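PDB 3FYN: integron gene cassette protein HFX_CASS3 from Uncultured bacterium, which is of unknown function but belongs to the GNAT family and so probably transfers an acetyl group from acetyl-CoA to a substrate not yet identified. Local coordinates for residues V38-M41 / S42-Y45. Sequence-based numbering, arbitrary orientation.
Sequences VRLM and SEFY
M41 and Y45, one helical turn apart, lie side by side and point the same way. M41 is a selenomethionine. Its CG stands anti to the backbone N (chi1 -170°), and the chain beyond is fully extended. This carries the methyl along the tyrosine ring, with M41 CE 3.6 Å from Y45 CE1 and 3.7 Å from Y45 OH. Replacing Y45 by an alanine is likely to leave the M41 methyl without its aromatic neighbour and open a gap beside it. R39 and E43 also run alongside each other. In the R39 conformer given, one of two, the charges come near without a salt bridge: R39 NE is 4.1 Å from E43 OE2, which lies closer to R39 CG, at 3.5 Å. E43 OE1 instead forms a salt bridge with R109. S42 also has two conformers; in the one given, S42 OG hydrogen-bonds to V38 O, 2.8 Å away, from above the carbonyl plane. S42 N bonds the same oxygen from the opposite face, so there V38 O takes two donors. The remaining i to i+4 backbone bonds, E43 to R39, F44 to L40 and Y45 to M41, are those of a regular alpha helix. Helix 34-47 packs against helix 54-66 through V38, M41 and S42. L40, M41 and F44 touch Y85 of strand 81-93. On strand 98-108, L40, E43 and F44 meet F107. M41 packs on M94 and Y45 on E95, both of the second subunit.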
ATOM      1  N   VAL A  38     -18.745 -10.335  -6.121  1.00 11.48           N
ATOM      2  CA  VAL A  38     -18.990  -9.458  -7.257  1.00 12.28           C
ATOM      3  C   VAL A  38     -20.315  -8.703  -7.112  1.00 13.51           C
ATOM      4  O   VAL A  38     -20.378  -7.506  -7.390  1.00 13.73           O
ATOM      5  CB  VAL A  38     -18.925 -10.222  -8.590  1.00 13.77           C
ATOM      6  CG1 VAL A  38     -19.374  -9.330  -9.741  1.00 15.48           C
ATOM      7  CG2 VAL A  38     -17.502 -10.715  -8.830  1.00 13.87           C
ATOM      8  N   ARG A  39     -21.366  -9.395  -6.671  0.71 13.75           N
ATOM      9  CA  ARG A  39     -22.638  -8.719  -6.444  0.71 14.70           C
ATOM     10  C   ARG A  39     -22.509  -7.635  -5.381  0.71 14.02           C
ATOM     11  O   ARG A  39     -23.013  -6.524  -5.548  0.71 14.83           O
ATOM     12  CB  ARG A  39     -23.745  -9.696  -6.043  0.71 18.07           C
ATOM     13  CG  ARG A  39     -25.046  -8.977  -5.720  0.71 21.82           C
ATOM     14  CD  ARG A  39     -26.205  -9.930  -5.492  0.71 27.86           C
ATOM     15  NE  ARG A  39     -26.067 -10.683  -4.251  0.71 32.68           N
ATOM     16  CZ  ARG A  39     -25.528 -11.895  -4.175  0.71 35.01           C
ATOM     17  NH1 ARG A  39     -25.069 -12.481  -5.273  0.71 34.29           N
ATOM     18  NH2 ARG A  39     -25.442 -12.514  -3.005  0.71 35.93           N
ATOM     19  N   LEU A  40     -21.836  -7.963  -4.285  1.00 13.80           N
ATOM     20  CA  LEU A  40     -21.675  -7.005  -3.201  1.00 12.96           C
ATOM     21  C   LEU A  40     -20.865  -5.791  -3.661  1.00 12.27           C
ATOM     22  O   LEU A  40     -21.231  -4.649  -3.377  1.00 13.84           O
ATOM     23  CB  LEU A  40     -21.040  -7.659  -1.969  1.00 13.25           C
ATOM     24  CG  LEU A  40     -21.959  -8.629  -1.219  1.00 12.31           C
ATOM     25  CD1 LEU A  40     -21.152  -9.418  -0.205  1.00 12.85           C
ATOM     26  CD2 LEU A  40     -23.108  -7.886  -0.540  1.00 13.82           C
HETATM   27  N   MSE A  41     -19.769  -6.032  -4.376  1.00 13.34           N
HETATM   28  CA  MSE A  41     -18.969  -4.924  -4.890  1.00 12.07           C
HETATM   29  C   MSE A  41     -19.788  -4.086  -5.873  1.00 13.68           C
HETATM   30  O   MSE A  41     -19.656  -2.866  -5.926  1.00 14.00           O
HETATM   31  CB  MSE A  41     -17.693  -5.429  -5.556  1.00 11.90           C
HETATM   32  CG  MSE A  41     -16.711  -4.311  -5.889  1.00 11.50           C
HETATM   33 SE   MSE A  41     -15.084  -5.000  -6.673  0.73 10.03          SE
HETATM   34  CE  MSE A  41     -14.112  -3.333  -6.954  1.00 13.10           C
ATOM     35  N   SER A  42     -20.643  -4.744  -6.649  0.50 13.33           N
ATOM     36  CA  SER A  42     -21.499  -4.033  -7.595  0.50 14.62           C
ATOM     37  C   SER A  42     -22.495  -3.143  -6.861  0.50 14.47           C
ATOM     38  O   SER A  42     -22.783  -2.025  -7.294  0.50 15.50           O
ATOM     39  CB  SER A  42     -22.240  -5.013  -8.506  0.50 14.48           C
ATOM     40  OG  SER A  42     -21.333  -5.754  -9.303  0.50 14.73           O
ATOM     41  N   GLU A  43     -23.019  -3.639  -5.744  1.00 14.50           N
ATOM     42  CA  GLU A  43     -23.944  -2.850  -4.935  1.00 16.24           C
ATOM     43  C   GLU A  43     -23.223  -1.650  -4.333  1.00 16.94           C
ATOM     44  O   GLU A  43     -23.733  -0.528  -4.343  1.00 19.20           O
ATOM     45  CB  GLU A  43     -24.558  -3.708  -3.829  1.00 18.04           C
ATOM     46  CG  GLU A  43     -25.479  -4.797  -4.349  1.00 21.03           C
ATOM     47  CD  GLU A  43     -26.024  -5.676  -3.247  1.00 23.86           C
ATOM     48  OE1 GLU A  43     -25.859  -5.317  -2.063  1.00 23.59           O
ATOM     49  OE2 GLU A  43     -26.626  -6.720  -3.569  1.00 27.81           O
ATOM     50  N   PHE A  44     -22.030  -1.910  -3.806  1.00 16.02           N
ATOM     51  CA  PHE A  44     -21.161  -0.896  -3.222  1.00 15.14           C
ATOM     52  C   PHE A  44     -20.916   0.217  -4.246  1.00 16.57           C
ATOM     53  O   PHE A  44     -21.060   1.405  -3.949  1.00 16.68           O
ATOM     54  CB  PHE A  44     -19.852  -1.591  -2.815  1.00 15.31           C
ATOM     55  CG  PHE A  44     -18.851  -0.705  -2.123  1.00 17.93           C
ATOM     56  CD1 PHE A  44     -19.241   0.433  -1.438  1.00 18.52           C
ATOM     57  CD2 PHE A  44     -17.511  -1.057  -2.118  1.00 19.83           C
ATOM     58  CE1 PHE A  44     -18.305   1.228  -0.792  1.00 20.60           C
ATOM     59  CE2 PHE A  44     -16.571  -0.274  -1.472  1.00 21.05           C
ATOM     60  CZ  PHE A  44     -16.969   0.869  -0.805  1.00 20.49           C
ATOM     61  N   TYR A  45     -20.564  -0.178  -5.463  1.00 16.65           N
ATOM     62  CA  TYR A  45     -20.332   0.784  -6.531  1.00 17.53           C
ATOM     63  C   TYR A  45     -21.593   1.523  -6.977  1.00 19.36           C
ATOM     64  O   TYR A  45     -21.553   2.731  -7.240  1.00 19.83           O
ATOM     65  CB  TYR A  45     -19.625   0.112  -7.711  1.00 16.29           C
ATOM     66  CG  TYR A  45     -18.129   0.151  -7.545  1.00 15.54           C
ATOM     67  CD1 TYR A  45     -17.520  -0.439  -6.444  1.00 14.92           C
ATOM     68  CD2 TYR A  45     -17.326   0.828  -8.452  1.00 17.64           C
ATOM     69  CE1 TYR A  45     -16.152  -0.387  -6.270  1.00 14.63           C
ATOM     70  CE2 TYR A  45     -15.954   0.886  -8.285  1.00 17.86           C
ATOM     71  CZ  TYR A  45     -15.374   0.276  -7.192  1.00 15.00           C
ATOM     72  OH  TYR A  45     -14.014   0.329  -7.010  1.00 16.75           O
TER